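Alpha-L-rhamnosidase (Aspergillus terreus, PDB 6GSZ) probably hydrolyses terminal non-reducing alpha-L-rhamnose residues from alpha-L-rhamnosides, and carries bound calcium and N-linked glycans. Local coordinates at residues Ile161-Ala172 / Asn185-Lys194; Ala324-Phe332 / Gln402-Leu412. All coordinates share one frame; numbering follows the deposited sequence.

In the fold
Two closures, one short and one long, illustrate how a large multidomain glycosidase builds its beta-rich modules one after another. From the N terminus, the chain first forms contact 1, where 161-172 folds back on 185-194 across only twelve intervening residues. This ties the edge of the antiparallel sheet that holds strands 156-161 and 164-165 to strand 182-188 of a second sheet. Contact 2 follows further on: 324-332 pairs with 402-412, closing an excursion of 69 residues, rich in strand, within the concanavalin-like region. The two closures are in series, neither nested nor crossed. Their centres lie about 35 Å apart and their nearest atoms about 17 Å, without touching, in the N-terminal and concanavalin-like domains respectively.

Contact 1: Ile161-Ala172 / Asn185-Lys194; sequences INDQRVGDHVMA and NTYDVTDLLK. With CA (calcium ion), chain L.
Ile161 opens the contact with both branches of its side chain: CD1 rests on Val189 CG1, while CG2 lies against Leu192 CB and Leu193 CD2. A type I' turn from Ile161 to Gln164 then swings Asn162 over the end of the other segment. Its ND2 donates to Leu192 O (3.0 Å, 163° at the hydrogen), with the acceptor lying in the amide plane; OD1 accepts a hydrogen bond from a water that in turn accepts one from Lys194 NZ. Asn198 and Ala199 grip the same amide. Arg165, paired with Glu158, holds the carbonyl O of His169 with NH1 and NH2, both coming from the same face. Val166 lies among Tyr187, Val189 and Leu192. With CG1 anti to the backbone N (chi1 177°), that methyl sits over the Tyr187 ring, 3.9 Å from its centroid, in a CH-pi contact, and also touches Val189 CG1; CG2 meets Leu192 CD1 at 3.9 Å. At Gly167, CA passes 3.8 Å from Tyr187 CD1. His169 presents a face to the edge of Tyr187, a T-shaped pair with centroids 4.9 Å apart and planes at 59°. The chemistry thus divides: an apolar seam joins two sheets of the N-terminal domain, polar clasps fix its flanks, and the Asp188 side chain leaves the backbone on the side away from 161-172, its OD2 binding calcium at 2.3 Å.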
loop_
_atom_site.group_PDB
_atom_site.type_symbol
_atom_site.label_atom_id
_atom_site.label_comp_id
_atom_site.label_asym_id
_atom_site.label_seq_id
_atom_site.Cartn_x
_atom_site.Cartn_y
_atom_site.Cartn_z
ATOM N N ILE A 161 -24.570 15.197 4.980
ATOM C CA ILE A 161 -25.067 16.467 5.435
ATOM C C ILE A 161 -26.186 16.874 4.482
ATOM O O ILE A 161 -25.975 16.948 3.261
ATOM C CB ILE A 161 -23.985 17.544 5.492
ATOM C CG1 ILE A 161 -23.016 17.240 6.630
ATOM C CG2 ILE A 161 -24.608 18.933 5.660
ATOM C CD1 ILE A 161 -21.755 18.136 6.603
ATOM N N ASN A 162 -27.409 17.048 5.014
ATOM C CA ASN A 162 -28.579 17.327 4.170
ATOM C C ASN A 162 -28.710 16.305 3.021
ATOM O O ASN A 162 -28.926 16.683 1.861
ATOM C CB ASN A 162 -28.542 18.771 3.678
ATOM C CG ASN A 162 -28.433 19.778 4.804
ATOM O OD1 ASN A 162 -29.158 19.666 5.799
ATOM N ND2 ASN A 162 -27.599 20.799 4.675
ATOM N N ASP A 163 -28.553 15.012 3.360
ATOM C CA ASP A 163 -28.609 13.859 2.430
ATOM C C ASP A 163 -27.596 13.933 1.280
ATOM O O ASP A 163 -27.822 13.318 0.236
ATOM C CB ASP A 163 -30.012 13.620 1.856
ATOM C CG ASP A 163 -30.179 12.206 1.286
ATOM O OD1 ASP A 163 -29.500 11.219 1.792
ATOM O OD2 ASP A 163 -30.960 12.078 0.339
ATOM N N GLN A 164 -26.485 14.624 1.474
ATOM C CA GLN A 164 -25.372 14.580 0.530
ATOM C C GLN A 164 -24.203 13.886 1.224
ATOM O O GLN A 164 -23.791 14.310 2.326
ATOM C CB GLN A 164 -24.993 15.998 0.143
ATOM C CG GLN A 164 -26.128 16.771 -0.497
ATOM C CD GLN A 164 -25.997 18.254 -0.236
ATOM O OE1 GLN A 164 -26.151 18.758 0.907
ATOM N NE2 GLN A 164 -25.703 18.961 -1.301
ATOM N N ARG A 165 -23.624 12.880 0.567
ATOM C CA ARG A 165 -22.488 12.197 1.150
ATOM C C ARG A 165 -21.342 13.187 1.380
ATOM O O ARG A 165 -21.011 13.959 0.493
ATOM C CB ARG A 165 -22.025 11.022 0.282
ATOM C CG ARG A 165 -21.095 10.091 1.067
ATOM C CD ARG A 165 -20.492 9.021 0.207
ATOM N NE ARG A 165 -19.989 7.926 1.019
ATOM C CZ ARG A 165 -18.750 7.877 1.539
ATOM N NH1 ARG A 165 -17.923 8.932 1.450
ATOM N NH2 ARG A 165 -18.351 6.752 2.113
ATOM N N VAL A 166 -20.698 13.106 2.542
ATOM C CA VAL A 166 -19.524 13.907 2.844
ATOM C C VAL A 166 -18.290 13.168 2.344
ATOM O O VAL A 166 -17.950 12.138 2.847
ATOM C CB VAL A 166 -19.366 14.232 4.329
ATOM C CG1 VAL A 166 -18.097 15.007 4.618
ATOM C CG2 VAL A 166 -20.616 14.939 4.855
ATOM N N GLY A 167 -17.641 13.777 1.346
ATOM C CA GLY A 167 -16.436 13.230 0.764
ATOM C C GLY A 167 -16.664 11.951 -0.012
ATOM O O GLY A 167 -17.787 11.473 -0.157
ATOM N N ASP A 168 -15.557 11.352 -0.432
ATOM C CA ASP A 168 -15.545 10.120 -1.232
ATOM C C ASP A 168 -14.618 9.058 -0.626
ATOM O O ASP A 168 -14.150 8.134 -1.317
ATOM C CB ASP A 168 -15.171 10.412 -2.673
ATOM C CG ASP A 168 -13.803 11.037 -2.850
ATOM O OD1 ASP A 168 -13.103 11.207 -1.845
ATOM O OD2 ASP A 168 -13.464 11.343 -4.007
ATOM N N HIS A 169 -14.317 9.187 0.669
ATOM C CA HIS A 169 -13.546 8.186 1.356
ATOM C C HIS A 169 -14.447 7.025 1.778
ATOM O O HIS A 169 -15.555 7.254 2.351
ATOM C CB HIS A 169 -12.855 8.724 2.615
ATOM C CG HIS A 169 -11.993 9.927 2.444
ATOM N ND1 HIS A 169 -11.174 10.331 3.469
ATOM C CD2 HIS A 169 -11.896 10.854 1.461
ATOM C CE1 HIS A 169 -10.536 11.442 3.088
ATOM N NE2 HIS A 169 -10.979 11.797 1.875
ATOM N N VAL A 170 -13.984 5.794 1.606
ATOM C CA VAL A 170 -14.707 4.621 2.067
ATOM C C VAL A 170 -13.813 3.868 3.041
ATOM O O VAL A 170 -12.603 4.129 3.144
ATOM C CB VAL A 170 -15.192 3.724 0.921
ATOM C CG1 VAL A 170 -16.194 4.461 0.063
ATOM C CG2 VAL A 170 -14.037 3.190 0.105
ATOM N N MET A 171 -14.386 2.933 3.784
ATOM C CA MET A 171 -13.670 2.209 4.846
ATOM C C MET A 171 -12.868 3.173 5.741
ATOM O O MET A 171 -11.735 2.905 6.144
ATOM C CB MET A 171 -12.799 1.089 4.280
ATOM C CG MET A 171 -13.596 0.092 3.432
ATOM S SD MET A 171 -14.909 -0.741 4.281
ATOM C CE MET A 171 -13.976 -1.934 5.224
ATOM N N ALA A 172 -13.483 4.316 6.079
ATOM C CA ALA A 172 -12.842 5.406 6.785
ATOM C C ALA A 172 -13.053 5.265 8.279
ATOM O O ALA A 172 -14.179 4.948 8.705
ATOM C CB ALA A 172 -13.414 6.716 6.298
ATOM N N ASN A 185 -10.403 12.457 9.789
ATOM C CA ASN A 185 -10.494 13.036 8.467
ATOM C C ASN A 185 -11.063 14.444 8.488
ATOM O O ASN A 185 -11.858 14.777 9.364
ATOM C CB ASN A 185 -11.226 12.138 7.485
ATOM C CG ASN A 185 -10.653 10.739 7.496
ATOM O OD1 ASN A 185 -11.360 9.747 7.769
ATOM N ND2 ASN A 185 -9.352 10.636 7.258
ATOM N N THR A 186 -10.685 15.244 7.500
ATOM C CA THR A 186 -11.129 16.603 7.342
ATOM C C THR A 186 -11.778 16.766 5.966
ATOM O O THR A 186 -11.194 16.364 4.931
ATOM C CB THR A 186 -9.956 17.580 7.474
ATOM O OG1 THR A 186 -9.331 17.403 8.741
ATOM C CG2 THR A 186 -10.439 19.015 7.347
ATOM N N TYR A 187 -12.967 17.391 5.930
ATOM C CA TYR A 187 -13.685 17.611 4.688
ATOM C C TYR A 187 -14.112 19.077 4.597
ATOM O O TYR A 187 -14.549 19.685 5.591
ATOM C CB TYR A 187 -14.938 16.742 4.646
ATOM C CG TYR A 187 -14.647 15.267 4.748
ATOM C CD1 TYR A 187 -14.255 14.526 3.634
ATOM C CD2 TYR A 187 -14.766 14.589 5.956
ATOM C CE1 TYR A 187 -13.965 13.168 3.719
ATOM C CE2 TYR A 187 -14.538 13.222 6.037
ATOM C CZ TYR A 187 -14.167 12.484 4.922
ATOM O OH TYR A 187 -13.975 11.136 4.996
ATOM N N ASP A 188 -14.085 19.595 3.370
ATOM C CA ASP A 188 -14.648 20.904 3.076
ATOM C C ASP A 188 -16.133 20.725 2.742
ATOM O O ASP A 188 -16.488 20.187 1.697
ATOM C CB ASP A 188 -13.893 21.569 1.944
ATOM C CG ASP A 188 -14.475 22.898 1.500
ATOM O OD1 ASP A 188 -15.526 23.297 2.048
ATOM O OD2 ASP A 188 -13.856 23.531 0.596
ATOM N N VAL A 189 -16.985 21.081 3.696
ATOM C CA VAL A 189 -18.430 20.868 3.564
ATOM C C VAL A 189 -19.169 22.187 3.288
ATOM O O VAL A 189 -20.399 22.252 3.408
ATOM C CB VAL A 189 -19.009 20.125 4.775
ATOM C CG1 VAL A 189 -18.355 18.779 4.934
ATOM C CG2 VAL A 189 -18.925 20.926 6.049
ATOM N N THR A 190 -18.461 23.221 2.855
ATOM C CA THR A 190 -19.031 24.536 2.566
ATOM C C THR A 190 -20.295 24.415 1.702
ATOM O O THR A 190 -21.306 25.069 2.011
ATOM C CB THR A 190 -18.014 25.411 1.828
ATOM O OG1 THR A 190 -16.860 25.502 2.668
ATOM C CG2 THR A 190 -18.524 26.812 1.555
ATOM N N ASP A 191 -20.231 23.612 0.630
ATOM C CA ASP A 191 -21.275 23.598 -0.382
ATOM C C ASP A 191 -22.416 22.637 -0.001
ATOM O O ASP A 191 -23.435 22.607 -0.709
ATOM C CB ASP A 191 -20.670 23.263 -1.740
ATOM C CG ASP A 191 -19.813 24.377 -2.337
ATOM O OD1 ASP A 191 -19.880 25.563 -1.846
ATOM O OD2 ASP A 191 -19.097 24.061 -3.306
ATOM N N LEU A 192 -22.257 21.852 1.075
ATOM C CA LEU A 192 -23.317 20.919 1.498
ATOM C C LEU A 192 -24.292 21.607 2.450
ATOM O O LEU A 192 -25.422 21.129 2.615
ATOM C CB LEU A 192 -22.695 19.698 2.190
ATOM C CG LEU A 192 -21.642 18.935 1.402
ATOM C CD1 LEU A 192 -21.259 17.656 2.111
ATOM C CD2 LEU A 192 -22.083 18.607 0.001
ATOM N N LEU A 193 -23.856 22.683 3.118
ATOM C CA LEU A 193 -24.733 23.409 4.021
ATOM C C LEU A 193 -25.750 24.235 3.237
ATOM O O LEU A 193 -25.595 24.545 2.036
ATOM C CB LEU A 193 -23.927 24.335 4.917
ATOM C CG LEU A 193 -22.920 23.686 5.851
ATOM C CD1 LEU A 193 -22.148 24.780 6.609
ATOM C CD2 LEU A 193 -23.640 22.814 6.839
ATOM N N LYS A 194 -26.797 24.618 3.959
ATOM C CA LYS A 194 -27.702 25.636 3.471
ATOM C C LYS A 194 -27.958 26.634 4.597
ATOM O O LYS A 194 -27.636 26.434 5.785
ATOM C CB LYS A 194 -28.955 24.984 2.879
ATOM C CG LYS A 194 -29.592 23.923 3.753
ATOM C CD LYS A 194 -30.732 23.148 3.096
ATOM C CE LYS A 194 -31.334 22.150 4.066
ATOM N NZ LYS A 194 -32.522 21.465 3.500
HETATM CA CA CA L . -12.888 23.306 -1.500
HETATM O O HOH W 1 -31.847 19.085 5.436
HETATM O O HOH W 2 -15.746 10.529 2.840
HETATM O O HOH W 3 -10.416 8.210 5.171
HETATM O O HOH W 4 -15.500 24.053 -1.426
HETATM O O HOH W 5 -13.116 25.907 -1.948
HETATM O O HOH W 6 -11.254 24.605 -0.352
HETATM O O HOH W 7 -14.673 21.210 -1.859
#

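Contact 2: Ala324-Phe332 / Gln402-Leu412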
loop_
_atom_site.group_PDB
_atom_site.type_symbol
_atom_site.label_atom_id
_atom_site.label_comp_id
_atom_site.label_asym_id
_atom_site.label_seq_id
_atom_site.Cartn_x
_atom_site.Cartn_y
_atom_site.Cartn_z
ATOM N N ALA A 324 -21.755 -26.049 -12.478
ATOM C CA ALA A 324 -22.022 -27.474 -12.773
ATOM C C ALA A 324 -23.427 -27.866 -12.307
ATOM O O ALA A 324 -24.097 -28.658 -12.956
ATOM C CB ALA A 324 -20.975 -28.366 -12.151
ATOM N N SER A 325 -23.874 -27.292 -11.184
ATOM C CA SER A 325 -25.197 -27.654 -10.588
ATOM C C SER A 325 -26.296 -26.648 -10.961
ATOM O O SER A 325 -27.389 -26.713 -10.411
ATOM C CB SER A 325 -25.057 -27.750 -9.089
ATOM O OG SER A 325 -24.704 -26.482 -8.550
ATOM N N GLY A 326 -26.002 -25.720 -11.873
ATOM C CA GLY A 326 -26.966 -24.778 -12.404
ATOM C C GLY A 326 -27.067 -23.483 -11.604
ATOM O O GLY A 326 -28.013 -22.729 -11.811
ATOM N N LYS A 327 -26.091 -23.194 -10.734
ATOM C CA LYS A 327 -26.092 -21.909 -10.011
ATOM C C LYS A 327 -25.689 -20.782 -10.984
ATOM O O LYS A 327 -24.921 -20.988 -11.943
ATOM C CB LYS A 327 -25.146 -21.946 -8.805
ATOM C CG LYS A 327 -25.386 -23.045 -7.776
ATOM C CD LYS A 327 -26.794 -23.098 -7.219
ATOM C CE LYS A 327 -27.077 -24.396 -6.474
ATOM N NZ LYS A 327 -28.447 -24.407 -5.900
ATOM N N THR A 328 -26.143 -19.561 -10.702
ATOM C CA THR A 328 -25.800 -18.398 -11.512
ATOM C C THR A 328 -24.504 -17.786 -10.985
ATOM O O THR A 328 -24.435 -17.468 -9.800
ATOM C CB THR A 328 -26.912 -17.348 -11.470
ATOM O OG1 THR A 328 -28.079 -17.952 -12.030
ATOM C CG2 THR A 328 -26.575 -16.097 -12.235
ATOM N N VAL A 329 -23.517 -17.616 -11.881
ATOM C CA VAL A 329 -22.195 -17.093 -11.512
ATOM C C VAL A 329 -21.808 -15.921 -12.422
ATOM O O VAL A 329 -21.868 -15.992 -13.653
ATOM C CB VAL A 329 -21.116 -18.186 -11.543
ATOM C CG1 VAL A 329 -19.786 -17.665 -11.018
ATOM C CG2 VAL A 329 -21.533 -19.427 -10.771
ATOM N N LEU A 330 -21.408 -14.830 -11.766
ATOM C CA LEU A 330 -20.779 -13.686 -12.401
ATOM C C LEU A 330 -19.269 -13.926 -12.493
ATOM O O LEU A 330 -18.652 -14.429 -11.556
ATOM C CB LEU A 330 -21.027 -12.445 -11.545
ATOM C CG LEU A 330 -22.460 -12.150 -11.124
ATOM C CD1 LEU A 330 -22.520 -10.827 -10.394
ATOM C CD2 LEU A 330 -23.402 -12.154 -12.329
ATOM N N ASP A 331 -18.704 -13.526 -13.630
ATOM C CA ASP A 331 -17.266 -13.499 -13.872
ATOM C C ASP A 331 -16.903 -12.057 -14.234
ATOM O O ASP A 331 -17.346 -11.536 -15.269
ATOM C CB ASP A 331 -16.890 -14.537 -14.946
ATOM C CG ASP A 331 -15.415 -14.546 -15.320
ATOM O OD1 ASP A 331 -14.643 -13.857 -14.621
ATOM O OD2 ASP A 331 -15.039 -15.289 -16.278
ATOM N N PHE A 332 -16.047 -11.436 -13.403
ATOM C CA PHE A 332 -15.562 -10.072 -13.684
ATOM C C PHE A 332 -14.254 -10.049 -14.502
ATOM O O PHE A 332 -13.772 -8.958 -14.826
ATOM C CB PHE A 332 -15.433 -9.305 -12.372
ATOM C CG PHE A 332 -16.812 -8.928 -11.913
ATOM C CD1 PHE A 332 -17.470 -7.845 -12.457
ATOM C CD2 PHE A 332 -17.475 -9.734 -11.010
ATOM C CE1 PHE A 332 -18.763 -7.551 -12.058
ATOM C CE2 PHE A 332 -18.778 -9.460 -10.616
ATOM C CZ PHE A 332 -19.406 -8.360 -11.140
ATOM N N GLN A 402 -21.313 -16.090 -6.970
ATOM C CA GLN A 402 -22.549 -16.875 -7.091
ATOM C C GLN A 402 -23.701 -16.013 -6.576
ATOM O O GLN A 402 -23.615 -15.466 -5.466
ATOM C CB GLN A 402 -22.488 -18.175 -6.306
ATOM C CG GLN A 402 -23.746 -19.013 -6.519
ATOM C CD GLN A 402 -23.725 -20.329 -5.783
ATOM O OE1 GLN A 402 -22.744 -21.087 -5.835
ATOM N NE2 GLN A 402 -24.826 -20.609 -5.095
ATOM N N VAL A 403 -24.763 -15.922 -7.383
ATOM C CA VAL A 403 -25.889 -15.051 -7.073
ATOM C C VAL A 403 -27.139 -15.902 -6.936
ATOM O O VAL A 403 -27.460 -16.625 -7.894
ATOM C CB VAL A 403 -26.096 -13.994 -8.168
ATOM C CG1 VAL A 403 -27.254 -13.093 -7.817
ATOM C CG2 VAL A 403 -24.835 -13.180 -8.418
ATOM N N ASP A 404 -27.778 -15.843 -5.755
ATOM C CA ASP A 404 -29.041 -16.566 -5.516
ATOM C C ASP A 404 -30.126 -15.557 -5.188
ATOM O O ASP A 404 -29.897 -14.594 -4.451
ATOM C CB ASP A 404 -28.878 -17.609 -4.402
ATOM C CG ASP A 404 -28.090 -18.829 -4.856
ATOM O OD1 ASP A 404 -28.692 -19.722 -5.523
ATOM O OD2 ASP A 404 -26.891 -18.856 -4.615
ATOM N N GLY A 405 -31.338 -15.820 -5.683
ATOM C CA GLY A 405 -32.476 -14.970 -5.362
ATOM C C GLY A 405 -32.592 -13.725 -6.220
ATOM O O GLY A 405 -33.388 -12.840 -5.912
ATOM N N TRP A 406 -31.765 -13.593 -7.269
ATOM C CA TRP A 406 -31.864 -12.430 -8.152
ATOM C C TRP A 406 -33.247 -12.390 -8.788
ATOM O O TRP A 406 -33.728 -13.411 -9.273
ATOM C CB TRP A 406 -30.747 -12.431 -9.209
ATOM C CG TRP A 406 -30.750 -11.191 -10.044
ATOM C CD1 TRP A 406 -31.499 -10.951 -11.157
ATOM C CD2 TRP A 406 -30.003 -9.982 -9.781
ATOM N NE1 TRP A 406 -31.256 -9.692 -11.629
ATOM C CE2 TRP A 406 -30.338 -9.070 -10.802
ATOM C CE3 TRP A 406 -29.080 -9.597 -8.802
ATOM C CZ2 TRP A 406 -29.778 -7.802 -10.873
ATOM C CZ3 TRP A 406 -28.536 -8.336 -8.863
ATOM C CH2 TRP A 406 -28.891 -7.445 -9.878
ATOM N N PRO A 407 -33.940 -11.233 -8.774
ATOM C CA PRO A 407 -35.324 -11.181 -9.229
ATOM C C PRO A 407 -35.469 -11.249 -10.755
ATOM O O PRO A 407 -34.691 -10.661 -11.512
ATOM C CB PRO A 407 -35.854 -9.854 -8.664
ATOM C CG PRO A 407 -34.625 -8.987 -8.521
ATOM C CD PRO A 407 -33.477 -9.934 -8.260
ATOM N N ALA A 408 -36.481 -11.998 -11.175
ATOM C CA ALA A 408 -36.883 -12.095 -12.569
ATOM C C ALA A 408 -37.185 -10.703 -13.155
ATOM O O ALA A 408 -36.986 -10.477 -14.355
ATOM C CB ALA A 408 -38.072 -13.015 -12.645
ATOM N N ASP A 409 -37.648 -9.767 -12.307
ATOM C CA ASP A 409 -38.050 -8.412 -12.744
ATOM C C ASP A 409 -36.887 -7.645 -13.398
ATOM O O ASP A 409 -37.140 -6.761 -14.206
ATOM C CB ASP A 409 -38.567 -7.556 -11.579
ATOM C CG ASP A 409 -39.660 -8.228 -10.735
ATOM O OD1 ASP A 409 -40.898 -8.076 -11.183
ATOM O OD2 ASP A 409 -39.306 -9.000 -9.773
ATOM N N THR A 410 -35.632 -7.930 -13.015
ATOM C CA THR A 410 -34.471 -7.219 -13.539
ATOM C C THR A 410 -33.524 -8.202 -14.233
ATOM O O THR A 410 -33.121 -9.225 -13.669
ATOM C CB THR A 410 -33.711 -6.489 -12.423
ATOM O OG1 THR A 410 -34.577 -5.549 -11.762
ATOM C CG2 THR A 410 -32.511 -5.733 -12.950
ATOM N N PRO A 411 -33.098 -7.940 -15.484
ATOM C CA PRO A 411 -32.076 -8.774 -16.119
ATOM C C PRO A 411 -30.720 -8.623 -15.409
ATOM O O PRO A 411 -30.347 -7.544 -15.028
ATOM C CB PRO A 411 -32.021 -8.244 -17.560
ATOM C CG PRO A 411 -33.298 -7.455 -17.727
ATOM C CD PRO A 411 -33.557 -6.855 -16.369
ATOM N N LEU A 412 -30.031 -9.737 -15.199
ATOM C CA LEU A 412 -28.741 -9.736 -14.551
ATOM C C LEU A 412 -27.638 -9.565 -15.600
ATOM O O LEU A 412 -27.306 -10.502 -16.325
ATOM C CB LEU A 412 -28.617 -11.043 -13.776
ATOM C CG LEU A 412 -27.328 -11.235 -13.004
ATOM C CD1 LEU A 412 -27.048 -10.087 -12.040
ATOM C CD2 LEU A 412 -27.402 -12.540 -12.279
HETATM O O HOH W 8 -28.289 -22.124 -4.208
HETATM O O HOH W 9 -27.669 -19.246 -8.314
#
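Lys327 and Gln402 lie across one another, aliphatic chain against amide: Lys327 CG is 3.7 Å from Gln402 NE2, and Lys327 CB is as near to Gln402 CD. The glutamine reaches this place because its chain is extended, with CG trans to the backbone N (chi1 -176°), and stays extended about the next bond. The amide then turns its NE2 to Asp404 OD2, a 2.8 Å bond that is nearly straight (165°), uses the syn lone pair of the carboxylate and lies close to the amide plane. Arg353 forms a salt bridge with the same oxygen. Asp404 OD1 faces the lysine instead: a water bridges it to Lys327 NZ, and NZ of Lys327 lies 4.7 Å from OD1 of Asp404, not in direct contact.

Gln402 and Asp404 belong to strand 400-404, which pairs antiparallel with strand 328-332, just after Lys327, as part of a beta-sheet in the concanavalin-like region of the enzyme. Val403 N donates to Thr328 O at 2.9 Å, and Val329 faces Gln402 as a non-hydrogen-bonded pair. Near Thr328 N a water takes over, accepting from that amide and donating to Val403 O.

Away from Gln402, the side chains of Thr328 and Val403 share the other side of the sheet, and there the contacts become apolar. Leu330 leans obliquely over Val403, CG to CG2 at 3.7 Å. Leu412, returning after the turn at Pro407-Thr410, meets Thr328 methyl to methyl, tip to tip, its CD2 3.7 Å from CG2, and crosses Leu330 with that same CD2. The remaining methyl, CD1, is placed over the centre of one face of the Trp406 ring, while Pro407 CD touches the opposite face and Trp406 NE1 donates to Thr410 O.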